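Local structure of alpha-glucosidase (Bacteroides thetaiotaomicron, 5XFM) at residues D121-Y126 with T275-D280; S216-S221 with P259-T264; A541-F546 with G613-T618; G490-N495 with A517-L522. The protein hydrolyses beta-L-arabinopyranosides and alpha-galactosides as a bifunctional, calcium-binding member of glycoside hydrolase family 97. The protein carries 1 engineered substitution. One frame throughout, in Å; residues are numbered along the deposited sequence.

Interaction 1: residues D121-Y126 with T275-D280; sequences DVAFRY and TTVPWD
D121 OD2 is gripped by two threonine hydroxyls: T275 OG1 donates to it across the contact at 2.6 Å, and T264 OG1, on the next strand of the sheet, gives it a second hydrogen bond. The T275 hydroxyl arrives from above the carboxylate plane, 40° out of it. The same OG1 works as an acceptor too. With chi1 at -174° it is swung to the carbonyl side of its own residue, where V277 N reaches it at 3.3 Å in a nearly straight bond. The other carboxylate oxygen, D121 OD1, accepts a hydrogen bond from water 1, and that water in turn accepts from T276 N at 2.9 Å, so both oxygens are tied to the 275-280 segment. Beside this polar cluster V277 lies against the strand: its CG2 sits 4.0 Å from A123 CB and touches D121 CB as well, while CG1 approaches D121 OD2. Replacing D121 with an alanine would probably leave the buried hydroxyls of T275 and T264 without their common acceptor and the water at T276 N without its carboxylate. T276 O, next along, accepts from both W279 N and D280 N as the short helix at 277-280 begins. The arrangement is an ST turn at T275, leading into that weakly bonded helix and fastened to the strand 121-128 of the antiparallel sheet in the N-terminal domain, whose family belongs to the galactose mutarotase clan.

Interaction 2: residues S216-S221 with P259-T264; sequences SRYCGS and PWRTIT
The Y218 ring has P259 on one face, its CD standing 3.4 Å from the ring centroid and 14° off the normal, a close CH-pi contact. P259 CG adds to it, reaching Y218 CB and the CG-CD2 side of the ring. R261 brings the second flat group: Y218 CE2 lies at the edge of the guanidinium, in its plane, 3.7 Å from R261 NH2, and the two planes are turned 55° apart. P259 O lies over one guanidinium face, 4.2 Å above the plane. The arginine gets here by a bend at chi2 (-66°), which carries its head group back along the strand toward the proline and the tyrosine. Polar partners fix both groups. E142 OE2 takes the Y218 hydroxyl and also forms a salt bridge with R261 NH2, while R261 NH1 is paired with E211. Water 2 joins the loop to the strand, donating to C219 O at 2.8 Å and accepting from S221 OG at 2.6 Å; its bond from R261 NH1 is weak. A leucine in place of Y218 would probably cost P259 its aromatic face and leave E142 OE2, which also pairs with R261, without the tyrosine hydroxyl. Strand 256-266 runs between strands 121-128 and 206-212, and the 216-221 loop follows the latter. The loop also meets V139 of strand 136-147, from the second sheet, and S216 is hydrogen-bonded to Q410 and E417 on helix 410-425.

Interaction 3: residues A541-F546 with G613-T618; sequences AVCMDF and GEPELT
C543 meets P615, and V542, its neighbour on the helix, reaches both P615 and L617. C543 touches the proline through its sulfur: SG, set beside the backbone N by a chi1 of -65°, meets the pyrrolidine ring at CG, 3.7 Å away, and at CB equally closely. V542 points its CB at the strand and splits its two methyls. CG1 goes to L617, stopping 4.2 Å from its CB, with the two side chains oblique to each other; CG2 is turned toward P615 CB at 4.4 Å. P615 and L617, two residues apart, both set their CB atoms toward the helix; L617, its CG anti to the backbone N, touches with CB and not with its branch end. No hydrogen bond crosses, and the contact rests on these apolar touches alone. L617 is exposed and C543 buried. The helix and strand segments cross at 70°, their axes 8.6 Å apart at the closest. Helix 541-549 here joins the barrel part of the chain to the six-stranded C-terminal sheet, in which strand 615-621 is an outermost strand, next to 603-609. C543 also packs on D512 and L516 of helix 512-521, P615 likewise touches D512, and F546 meets Y607 of strand 603-609 edge-to-face.

Interaction 4: residues G490-N495 with A517-L522; sequences GGCLLN and ATTVLL. Engineered in segment 490-495: L493 (natural residue Phe).
C492 lies on T519 and T518 where a loop of the glycoside hydrolase 97 catalytic domain, a TIM-barrel clan member, passes the helix 512-521. The cross-segment contacts are van der Waals ones. C492 CB is 3.8 Å from T519 CG2, and its SG, anti to the backbone N (chi1 -166°), reaches the same methyl at 4.0 Å. T519 offers that methyl because CG2 is rotated beside its own backbone N, while OG1 points elsewhere. One residue earlier, T518 CG2 approaches the backbone, 4.2 Å from C492 N. G491 is close by as well: a beta carbon there would come within 3.3 Å of T518 CG2, a tight fit that suits glycine. No hydrogen bond joins 490-495 to 517-522 directly; those nearby lie within the helix or, from L493 N, run to Q515 ahead of 517. T519 OG1 is bonded to L516 O, T518 OG1 makes a weak bond to F514 O, and L493, the engineered leucine, uses its backbone N to donate to the Q515 side chain. The far end of the helix is closing: A517 O accepts from V520 N and L521 N, and L522 is the first residue to leave helical angles. Helix 541-549 flanks the pair, with M547 touching both C492 and T519. The helix's closing backbone bond runs from L522 N to T518 O, at 3.1 Å.

From the N terminus, interaction 1 closes the long excursion from strand 121-128 to residues 275-280, and interaction 2, closing 216-221 onto 259-264, is nested inside it. The two share one sheet: strands 121-128 and 256-266 are neighbours, with V122 O 2.9 Å from I263 N, and both contacts belong to the N-terminal domain. Interaction 4 follows in series, closing a short loop at 490-522, and interaction 3 comes last, spanning from 541 to 618 to bind the barrel part to the C-terminal sheet. Interactions 3 and 4 touch, F546 CE2 lying 3.3 Å from T519 OG1. Interactions 1 and 3 stand on opposite sides of the chain's centre, their centres about 40 Å apart.

Interaction 1: residues D121-Y126 with T275-D280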
loop_
_atom_site.group_PDB
_atom_site.type_symbol
_atom_site.label_atom_id
_atom_site.label_comp_id
_atom_site.label_asym_id
_atom_site.label_seq_id
_atom_site.Cartn_x
_atom_site.Cartn_y
_atom_site.Cartn_z
ATOM N N ASP A 121 15.759 8.125 -3.567
ATOM C CA ASP A 121 15.385 7.347 -2.392
ATOM C C ASP A 121 16.560 7.007 -1.488
ATOM O O ASP A 121 17.669 6.727 -1.943
ATOM C CB ASP A 121 14.685 6.050 -2.809
ATOM C CG ASP A 121 13.492 6.297 -3.705
ATOM O OD1 ASP A 121 13.687 6.401 -4.935
ATOM O OD2 ASP A 121 12.362 6.392 -3.180
ATOM N N VAL A 122 16.291 7.037 -0.192
ATOM C CA VAL A 122 17.219 6.570 0.818
ATOM C C VAL A 122 16.598 5.388 1.552
ATOM O O VAL A 122 15.469 5.473 2.007
ATOM C CB VAL A 122 17.558 7.672 1.828
ATOM C CG1 VAL A 122 18.423 7.112 2.947
ATOM C CG2 VAL A 122 18.246 8.844 1.134
ATOM N N ALA A 123 17.305 4.272 1.633
ATOM C CA ALA A 123 16.841 3.165 2.463
ATOM C C ALA A 123 17.918 2.862 3.480
ATOM O O ALA A 123 19.062 2.680 3.112
ATOM C CB ALA A 123 16.534 1.939 1.627
ATOM N N PHE A 124 17.595 2.834 4.764
ATOM C CA PHE A 124 18.668 2.557 5.707
ATOM C C PHE A 124 18.244 1.621 6.813
ATOM O O PHE A 124 17.076 1.567 7.176
ATOM C CB PHE A 124 19.247 3.859 6.291
ATOM C CG PHE A 124 18.370 4.541 7.301
ATOM C CD1 PHE A 124 17.424 5.468 6.900
ATOM C CD2 PHE A 124 18.531 4.299 8.658
ATOM C CE1 PHE A 124 16.636 6.111 7.822
ATOM C CE2 PHE A 124 17.736 4.940 9.587
ATOM C CZ PHE A 124 16.786 5.846 9.165
ATOM N N ARG A 125 19.195 0.844 7.316
ATOM C CA ARG A 125 18.870 -0.101 8.376
ATOM C C ARG A 125 20.039 -0.300 9.318
ATOM O O ARG A 125 21.167 0.097 9.022
ATOM C CB ARG A 125 18.432 -1.450 7.794
ATOM C CG ARG A 125 19.540 -2.235 7.115
ATOM C CD ARG A 125 19.145 -3.696 6.931
ATOM N NE ARG A 125 20.117 -4.403 6.105
ATOM C CZ ARG A 125 19.935 -5.617 5.594
ATOM N NH1 ARG A 125 18.802 -6.279 5.810
ATOM N NH2 ARG A 125 20.887 -6.165 4.854
ATOM N N TYR A 126 19.755 -0.881 10.477
ATOM C CA TYR A 126 20.799 -1.204 11.436
ATOM C C TYR A 126 21.179 -2.677 11.337
ATOM O O TYR A 126 20.336 -3.520 11.036
ATOM C CB TYR A 126 20.343 -0.889 12.859
ATOM C CG TYR A 126 19.820 0.510 13.064
ATOM C CD1 TYR A 126 18.462 0.778 12.970
ATOM C CD2 TYR A 126 20.679 1.563 13.369
ATOM C CE1 TYR A 126 17.967 2.046 13.169
ATOM C CE2 TYR A 126 20.193 2.841 13.565
ATOM C CZ TYR A 126 18.832 3.077 13.465
ATOM O OH TYR A 126 18.326 4.342 13.663
ATOM N N THR A 275 8.296 5.829 -7.152
ATOM C CA THR A 275 9.294 5.155 -6.322
ATOM C C THR A 275 9.112 3.636 -6.281
ATOM O O THR A 275 7.984 3.124 -6.278
ATOM C CB THR A 275 9.279 5.686 -4.870
ATOM O OG1 THR A 275 10.359 5.098 -4.135
ATOM C CG2 THR A 275 7.959 5.356 -4.172
ATOM N N THR A 276 10.235 2.922 -6.261
ATOM C CA THR A 276 10.223 1.473 -6.110
ATOM C C THR A 276 11.010 1.017 -4.885
ATOM O O THR A 276 11.277 -0.170 -4.719
ATOM C CB THR A 276 10.774 0.765 -7.364
ATOM O OG1 THR A 276 12.074 1.277 -7.681
ATOM C CG2 THR A 276 9.849 0.990 -8.551
ATOM N N VAL A 277 11.340 1.953 -3.999
ATOM C CA VAL A 277 12.157 1.606 -2.842
ATOM C C VAL A 277 11.548 0.528 -1.905
ATOM O O VAL A 277 12.310 -0.198 -1.270
ATOM C CB VAL A 277 12.538 2.880 -2.022
ATOM C CG1 VAL A 277 11.368 3.420 -1.213
ATOM C CG2 VAL A 277 13.745 2.604 -1.120
ATOM N N PRO A 278 10.202 0.369 -1.840
ATOM C CA PRO A 278 9.780 -0.782 -1.021
ATOM C C PRO A 278 10.293 -2.127 -1.541
ATOM O O PRO A 278 10.408 -3.080 -0.768
ATOM C CB PRO A 278 8.248 -0.739 -1.106
ATOM C CG PRO A 278 7.921 0.657 -1.445
ATOM C CD PRO A 278 9.038 1.164 -2.286
ATOM N N TRP A 279 10.585 -2.196 -2.836
ATOM C CA TRP A 279 11.026 -3.434 -3.461
ATOM C C TRP A 279 12.534 -3.422 -3.814
ATOM O O TRP A 279 13.123 -4.468 -4.074
ATOM C CB TRP A 279 10.158 -3.705 -4.693
ATOM C CG TRP A 279 8.700 -3.648 -4.330
ATOM C CD1 TRP A 279 7.973 -4.624 -3.715
ATOM C CD2 TRP A 279 7.807 -2.539 -4.511
ATOM N NE1 TRP A 279 6.681 -4.201 -3.518
ATOM C CE2 TRP A 279 6.554 -2.925 -3.997
ATOM C CE3 TRP A 279 7.945 -1.263 -5.066
ATOM C CZ2 TRP A 279 5.443 -2.083 -4.027
ATOM C CZ3 TRP A 279 6.837 -0.421 -5.087
ATOM C CH2 TRP A 279 5.605 -0.837 -4.573
ATOM N N ASP A 280 13.156 -2.245 -3.806
ATOM C CA ASP A 280 14.578 -2.130 -4.161
ATOM C C ASP A 280 15.511 -2.883 -3.216
ATOM O O ASP A 280 16.537 -3.414 -3.632
ATOM C CB ASP A 280 15.017 -0.666 -4.192
ATOM C CG ASP A 280 14.548 0.063 -5.430
ATOM O OD1 ASP A 280 14.104 -0.604 -6.397
ATOM O OD2 ASP A 280 14.647 1.310 -5.437
HETATM O O HOH W 1 12.780 4.174 -6.548
#

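Interaction 2: residues S216-S221 with P259-T264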
loop_
_atom_site.group_PDB
_atom_site.type_symbol
_atom_site.label_atom_id
_atom_site.label_comp_id
_atom_site.label_asym_id
_atom_site.label_seq_id
_atom_site.Cartn_x
_atom_site.Cartn_y
_atom_site.Cartn_z
ATOM N N SER A 216 8.593 -11.748 9.822
ATOM C CA SER A 216 8.453 -12.368 11.132
ATOM C C SER A 216 9.547 -11.951 12.121
ATOM O O SER A 216 9.410 -12.155 13.326
ATOM C CB SER A 216 8.408 -13.895 10.983
ATOM O OG SER A 216 9.639 -14.411 10.523
ATOM N N ARG A 217 10.640 -11.387 11.613
ATOM C CA ARG A 217 11.791 -11.062 12.455
ATOM C C ARG A 217 11.700 -9.691 13.136
ATOM O O ARG A 217 12.623 -9.283 13.830
ATOM C CB ARG A 217 13.082 -11.156 11.634
ATOM C CG ARG A 217 13.560 -12.595 11.439
ATOM C CD ARG A 217 14.571 -12.735 10.315
ATOM N NE ARG A 217 13.992 -12.427 9.010
ATOM C CZ ARG A 217 14.702 -12.129 7.924
ATOM N NH1 ARG A 217 16.030 -12.093 7.983
ATOM N NH2 ARG A 217 14.086 -11.863 6.779
ATOM N N TYR A 218 10.584 -8.990 12.969
ATOM C CA TYR A 218 10.441 -7.686 13.604
ATOM C C TYR A 218 8.971 -7.345 13.804
ATOM O O TYR A 218 8.086 -8.130 13.469
ATOM C CB TYR A 218 11.118 -6.607 12.760
ATOM C CG TYR A 218 11.863 -5.522 13.524
ATOM C CD1 TYR A 218 13.131 -5.759 14.046
ATOM C CD2 TYR A 218 11.327 -4.246 13.665
ATOM C CE1 TYR A 218 13.838 -4.774 14.711
ATOM C CE2 TYR A 218 12.029 -3.243 14.334
ATOM C CZ TYR A 218 13.286 -3.515 14.855
ATOM O OH TYR A 218 13.991 -2.532 15.519
ATOM N N CYS A 219 8.723 -6.160 14.345
ATOM C CA CYS A 219 7.374 -5.635 14.459
ATOM C C CYS A 219 7.151 -4.626 13.340
ATOM O O CYS A 219 8.110 -4.142 12.740
ATOM C CB CYS A 219 7.171 -4.974 15.824
ATOM S SG CYS A 219 8.313 -3.596 16.120
ATOM N N GLY A 220 5.891 -4.319 13.052
ATOM C CA GLY A 220 5.576 -3.215 12.162
ATOM C C GLY A 220 5.733 -1.931 12.953
ATOM O O GLY A 220 5.404 -1.893 14.136
ATOM N N SER A 221 6.255 -0.882 12.327
ATOM C CA SER A 221 6.439 0.376 13.042
ATOM C C SER A 221 5.590 1.492 12.446
ATOM O O SER A 221 4.962 1.321 11.398
ATOM C CB SER A 221 7.914 0.780 13.054
ATOM O OG SER A 221 8.651 -0.030 13.951
ATOM N N PRO A 259 14.379 -3.748 9.938
ATOM C CA PRO A 259 13.854 -3.472 8.596
ATOM C C PRO A 259 14.423 -2.181 8.011
ATOM O O PRO A 259 15.162 -1.460 8.687
ATOM C CB PRO A 259 12.348 -3.338 8.823
ATOM C CG PRO A 259 12.080 -4.061 10.096
ATOM C CD PRO A 259 13.306 -3.895 10.934
ATOM N N TRP A 260 14.095 -1.901 6.755
ATOM C CA TRP A 260 14.579 -0.697 6.101
ATOM C C TRP A 260 13.654 0.490 6.389
ATOM O O TRP A 260 12.439 0.386 6.245
ATOM C CB TRP A 260 14.694 -0.921 4.594
ATOM C CG TRP A 260 15.678 -1.998 4.222
ATOM C CD1 TRP A 260 15.414 -3.334 4.080
ATOM C CD2 TRP A 260 17.078 -1.835 3.954
ATOM N NE1 TRP A 260 16.562 -4.010 3.741
ATOM C CE2 TRP A 260 17.597 -3.114 3.652
ATOM C CE3 TRP A 260 17.943 -0.736 3.932
ATOM C CZ2 TRP A 260 18.939 -3.321 3.336
ATOM C CZ3 TRP A 260 19.279 -0.946 3.617
ATOM C CH2 TRP A 260 19.761 -2.230 3.326
ATOM N N ARG A 261 14.237 1.602 6.822
ATOM C CA ARG A 261 13.542 2.881 6.920
ATOM C C ARG A 261 13.701 3.579 5.572
ATOM O O ARG A 261 14.821 3.674 5.065
ATOM C CB ARG A 261 14.165 3.734 8.013
ATOM C CG ARG A 261 14.425 2.998 9.315
ATOM C CD ARG A 261 13.160 2.575 9.964
ATOM N NE ARG A 261 13.349 1.672 11.099
ATOM C CZ ARG A 261 12.570 0.617 11.321
ATOM N NH1 ARG A 261 11.593 0.317 10.470
ATOM N NH2 ARG A 261 12.784 -0.160 12.368
ATOM N N THR A 262 12.618 4.084 4.994
ATOM C CA THR A 262 12.702 4.623 3.640
ATOM C C THR A 262 12.298 6.091 3.537
ATOM O O THR A 262 11.298 6.530 4.115
ATOM C CB THR A 262 11.834 3.809 2.661
ATOM O OG1 THR A 262 10.446 4.039 2.938
ATOM C CG2 THR A 262 12.137 2.309 2.792
ATOM N N ILE A 263 13.086 6.838 2.771
ATOM C CA ILE A 263 12.845 8.249 2.521
ATOM C C ILE A 263 12.841 8.535 1.021
ATOM O O ILE A 263 13.884 8.492 0.374
ATOM C CB ILE A 263 13.914 9.129 3.182
ATOM C CG1 ILE A 263 14.147 8.707 4.633
ATOM C CG2 ILE A 263 13.534 10.601 3.083
ATOM C CD1 ILE A 263 15.340 9.394 5.279
ATOM N N THR A 264 11.668 8.801 0.463
ATOM C CA THR A 264 11.566 9.139 -0.949
ATOM C C THR A 264 11.509 10.652 -1.074
ATOM O O THR A 264 10.576 11.281 -0.598
ATOM C CB THR A 264 10.319 8.508 -1.591
ATOM O OG1 THR A 264 10.384 7.086 -1.456
ATOM C CG2 THR A 264 10.216 8.879 -3.065
HETATM O O HOH W 2 9.587 -1.786 12.236
#

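Interaction 3: residues A541-F546 with G613-T618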
loop_
_atom_site.group_PDB
_atom_site.type_symbol
_atom_site.label_atom_id
_atom_site.label_comp_id
_atom_site.label_asym_id
_atom_site.label_seq_id
_atom_site.Cartn_x
_atom_site.Cartn_y
_atom_site.Cartn_z
ATOM N N ALA A 541 -23.480 1.474 -21.983
ATOM C CA ALA A 541 -22.752 0.325 -22.514
ATOM C C ALA A 541 -21.251 0.569 -22.601
ATOM O O ALA A 541 -20.467 -0.358 -22.446
ATOM C CB ALA A 541 -23.305 -0.063 -23.880
ATOM N N VAL A 542 -20.850 1.809 -22.852
ATOM C CA VAL A 542 -19.435 2.113 -23.013
ATOM C C VAL A 542 -18.647 1.868 -21.716
ATOM O O VAL A 542 -17.481 1.448 -21.754
ATOM C CB VAL A 542 -19.226 3.567 -23.498
ATOM C CG1 VAL A 542 -19.854 3.758 -24.869
ATOM C CG2 VAL A 542 -19.798 4.566 -22.506
ATOM N N CYS A 543 -19.290 2.098 -20.573
ATOM C CA CYS A 543 -18.654 1.850 -19.282
ATOM C C CYS A 543 -18.417 0.355 -19.060
ATOM O O CYS A 543 -17.311 -0.072 -18.721
ATOM C CB CYS A 543 -19.497 2.426 -18.144
ATOM S SG CYS A 543 -19.645 4.230 -18.172
ATOM N N MET A 544 -19.458 -0.442 -19.260
ATOM C CA MET A 544 -19.351 -1.875 -19.032
ATOM C C MET A 544 -18.415 -2.521 -20.044
ATOM O O MET A 544 -17.705 -3.484 -19.726
ATOM C CB MET A 544 -20.736 -2.510 -19.087
ATOM C CG MET A 544 -21.678 -1.921 -18.060
ATOM S SD MET A 544 -20.960 -2.025 -16.411
ATOM C CE MET A 544 -20.929 -3.810 -16.180
ATOM N N ASP A 545 -18.398 -1.955 -21.249
ATOM C CA ASP A 545 -17.490 -2.387 -22.301
ATOM C C ASP A 545 -16.056 -2.133 -21.880
ATOM O O ASP A 545 -15.194 -2.993 -22.060
ATOM C CB ASP A 545 -17.785 -1.681 -23.629
ATOM C CG ASP A 545 -18.989 -2.268 -24.348
ATOM O OD1 ASP A 545 -19.249 -3.478 -24.185
ATOM O OD2 ASP A 545 -19.662 -1.528 -25.095
ATOM N N PHE A 546 -15.795 -0.949 -21.334
ATOM C CA PHE A 546 -14.463 -0.672 -20.816
ATOM C C PHE A 546 -14.087 -1.678 -19.729
ATOM O O PHE A 546 -12.999 -2.264 -19.763
ATOM C CB PHE A 546 -14.361 0.737 -20.239
ATOM C CG PHE A 546 -13.077 0.983 -19.481
ATOM C CD1 PHE A 546 -11.918 1.333 -20.155
ATOM C CD2 PHE A 546 -13.019 0.823 -18.107
ATOM C CE1 PHE A 546 -10.737 1.541 -19.470
ATOM C CE2 PHE A 546 -11.838 1.026 -17.419
ATOM C CZ PHE A 546 -10.700 1.388 -18.098
ATOM N N GLY A 613 -22.576 15.541 -17.535
ATOM C CA GLY A 613 -21.940 14.629 -16.598
ATOM C C GLY A 613 -22.038 13.156 -16.960
ATOM O O GLY A 613 -21.532 12.302 -16.233
ATOM N N GLU A 614 -22.675 12.853 -18.088
ATOM C CA GLU A 614 -22.830 11.469 -18.529
ATOM C C GLU A 614 -21.584 11.003 -19.274
ATOM O O GLU A 614 -20.875 11.816 -19.862
ATOM C CB GLU A 614 -24.074 11.328 -19.409
ATOM C CG GLU A 614 -25.377 11.499 -18.652
ATOM C CD GLU A 614 -25.532 10.482 -17.538
ATOM O OE1 GLU A 614 -25.255 9.288 -17.784
ATOM O OE2 GLU A 614 -25.925 10.872 -16.418
ATOM N N PRO A 615 -21.315 9.687 -19.259
ATOM C CA PRO A 615 -20.099 9.177 -19.903
ATOM C C PRO A 615 -20.176 9.240 -21.421
ATOM O O PRO A 615 -21.230 8.942 -21.988
ATOM C CB PRO A 615 -20.032 7.721 -19.434
ATOM C CG PRO A 615 -21.426 7.374 -19.049
ATOM C CD PRO A 615 -22.074 8.628 -18.572
ATOM N N GLU A 616 -19.083 9.641 -22.064
ATOM C CA GLU A 616 -19.042 9.664 -23.519
ATOM C C GLU A 616 -17.701 9.159 -24.032
ATOM O O GLU A 616 -16.638 9.538 -23.525
ATOM C CB GLU A 616 -19.316 11.068 -24.068
ATOM C CG GLU A 616 -19.366 11.112 -25.602
ATOM C CD GLU A 616 -19.268 12.519 -26.178
ATOM O OE1 GLU A 616 -19.294 13.494 -25.394
ATOM O OE2 GLU A 616 -19.203 12.651 -27.424
ATOM N N LEU A 617 -17.771 8.277 -25.024
ATOM C CA LEU A 617 -16.591 7.765 -25.704
ATOM C C LEU A 617 -16.451 8.356 -27.102
ATOM O O LEU A 617 -17.308 8.160 -27.965
ATOM C CB LEU A 617 -16.648 6.239 -25.794
ATOM C CG LEU A 617 -15.599 5.565 -26.680
ATOM C CD1 LEU A 617 -14.201 5.729 -26.100
ATOM C CD2 LEU A 617 -15.945 4.099 -26.869
ATOM N N THR A 618 -15.367 9.090 -27.319
ATOM C CA THR A 618 -15.074 9.659 -28.625
ATOM C C THR A 618 -13.644 9.319 -29.020
ATOM O O THR A 618 -12.997 8.489 -28.378
ATOM C CB THR A 618 -15.268 11.184 -28.642
ATOM O OG1 THR A 618 -14.495 11.774 -27.592
ATOM C CG2 THR A 618 -16.719 11.535 -28.434
#

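Interaction 4: residues G490-N495 with A517-L522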
loop_
_atom_site.group_PDB
_atom_site.type_symbol
_atom_site.label_atom_id
_atom_site.label_comp_id
_atom_site.label_asym_id
_atom_site.label_seq_id
_atom_site.Cartn_x
_atom_site.Cartn_y
_atom_site.Cartn_z
ATOM N N GLY A 490 -11.500 -2.129 -3.864
ATOM C CA GLY A 490 -12.865 -2.504 -4.207
ATOM C C GLY A 490 -13.622 -1.386 -4.910
ATOM O O GLY A 490 -14.831 -1.220 -4.729
ATOM N N GLY A 491 -12.901 -0.623 -5.720
ATOM C CA GLY A 491 -13.449 0.539 -6.396
ATOM C C GLY A 491 -14.292 0.269 -7.631
ATOM O O GLY A 491 -14.662 -0.872 -7.923
ATOM N N CYS A 492 -14.598 1.352 -8.341
ATOM C CA CYS A 492 -15.462 1.353 -9.522
ATOM C C CYS A 492 -16.893 0.981 -9.163
ATOM O O CYS A 492 -17.342 -0.139 -9.414
ATOM C CB CYS A 492 -14.947 0.424 -10.619
ATOM S SG CYS A 492 -15.772 0.718 -12.208
ATOM N N LEU A 493 -17.592 1.929 -8.555
ATOM C CA LEU A 493 -19.012 1.786 -8.281
ATOM C C LEU A 493 -19.790 2.453 -9.402
ATOM O O LEU A 493 -19.761 3.675 -9.543
ATOM C CB LEU A 493 -19.377 2.405 -6.928
ATOM C CG LEU A 493 -18.941 1.622 -5.690
ATOM C CD1 LEU A 493 -18.379 2.546 -4.628
ATOM C CD2 LEU A 493 -20.108 0.829 -5.136
ATOM N N LEU A 494 -20.478 1.654 -10.207
ATOM C CA LEU A 494 -21.218 2.205 -11.328
ATOM C C LEU A 494 -22.691 2.370 -10.959
ATOM O O LEU A 494 -23.433 3.065 -11.646
ATOM C CB LEU A 494 -21.037 1.333 -12.570
ATOM C CG LEU A 494 -19.614 1.413 -13.135
ATOM C CD1 LEU A 494 -19.447 0.567 -14.383
ATOM C CD2 LEU A 494 -19.264 2.862 -13.439
ATOM N N ASN A 495 -23.095 1.745 -9.855
ATOM C CA ASN A 495 -24.363 2.062 -9.203
ATOM C C ASN A 495 -24.433 3.539 -8.806
ATOM O O ASN A 495 -23.422 4.129 -8.430
ATOM C CB ASN A 495 -24.552 1.183 -7.962
ATOM C CG ASN A 495 -25.352 -0.076 -8.246
ATOM O OD1 ASN A 495 -25.409 -0.556 -9.378
ATOM N ND2 ASN A 495 -25.942 -0.641 -7.203
ATOM N N ALA A 517 -11.762 5.773 -14.549
ATOM C CA ALA A 517 -10.418 6.297 -14.334
ATOM C C ALA A 517 -9.793 5.700 -13.081
ATOM O O ALA A 517 -8.583 5.478 -13.014
ATOM C CB ALA A 517 -10.450 7.817 -14.230
ATOM N N THR A 518 -10.635 5.453 -12.085
ATOM C CA THR A 518 -10.188 4.901 -10.814
ATOM C C THR A 518 -9.657 3.458 -10.946
ATOM O O THR A 518 -8.847 3.010 -10.134
ATOM C CB THR A 518 -11.359 4.975 -9.789
ATOM O OG1 THR A 518 -11.329 6.246 -9.128
ATOM C CG2 THR A 518 -11.300 3.872 -8.747
ATOM N N THR A 519 -10.063 2.744 -11.992
ATOM C CA THR A 519 -9.521 1.404 -12.228
ATOM C C THR A 519 -8.062 1.464 -12.687
ATOM O O THR A 519 -7.308 0.496 -12.555
ATOM C CB THR A 519 -10.365 0.613 -13.265
ATOM O OG1 THR A 519 -10.246 1.209 -14.564
ATOM C CG2 THR A 519 -11.834 0.579 -12.840
ATOM N N VAL A 520 -7.665 2.612 -13.218
ATOM C CA VAL A 520 -6.292 2.811 -13.638
ATOM C C VAL A 520 -5.486 3.500 -12.534
ATOM O O VAL A 520 -4.311 3.193 -12.321
ATOM C CB VAL A 520 -6.233 3.628 -14.938
ATOM C CG1 VAL A 520 -4.797 3.881 -15.341
ATOM C CG2 VAL A 520 -6.966 2.887 -16.045
ATOM N N LEU A 521 -6.123 4.430 -11.833
ATOM C CA LEU A 521 -5.458 5.155 -10.758
ATOM C C LEU A 521 -5.041 4.257 -9.593
ATOM O O LEU A 521 -3.929 4.379 -9.087
ATOM C CB LEU A 521 -6.359 6.272 -10.237
ATOM C CG LEU A 521 -6.614 7.404 -11.233
ATOM C CD1 LEU A 521 -7.587 8.425 -10.658
ATOM C CD2 LEU A 521 -5.311 8.062 -11.646
ATOM N N LEU A 522 -5.928 3.358 -9.174
ATOM C CA LEU A 522 -5.680 2.531 -7.992
ATOM C C LEU A 522 -5.253 1.105 -8.372
ATOM O O LEU A 522 -6.037 0.350 -8.950
ATOM C CB LEU A 522 -6.936 2.493 -7.105
ATOM C CG LEU A 522 -7.609 3.842 -6.807
ATOM C CD1 LEU A 522 -8.756 3.697 -5.810
ATOM C CD2 LEU A 522 -6.598 4.868 -6.308
#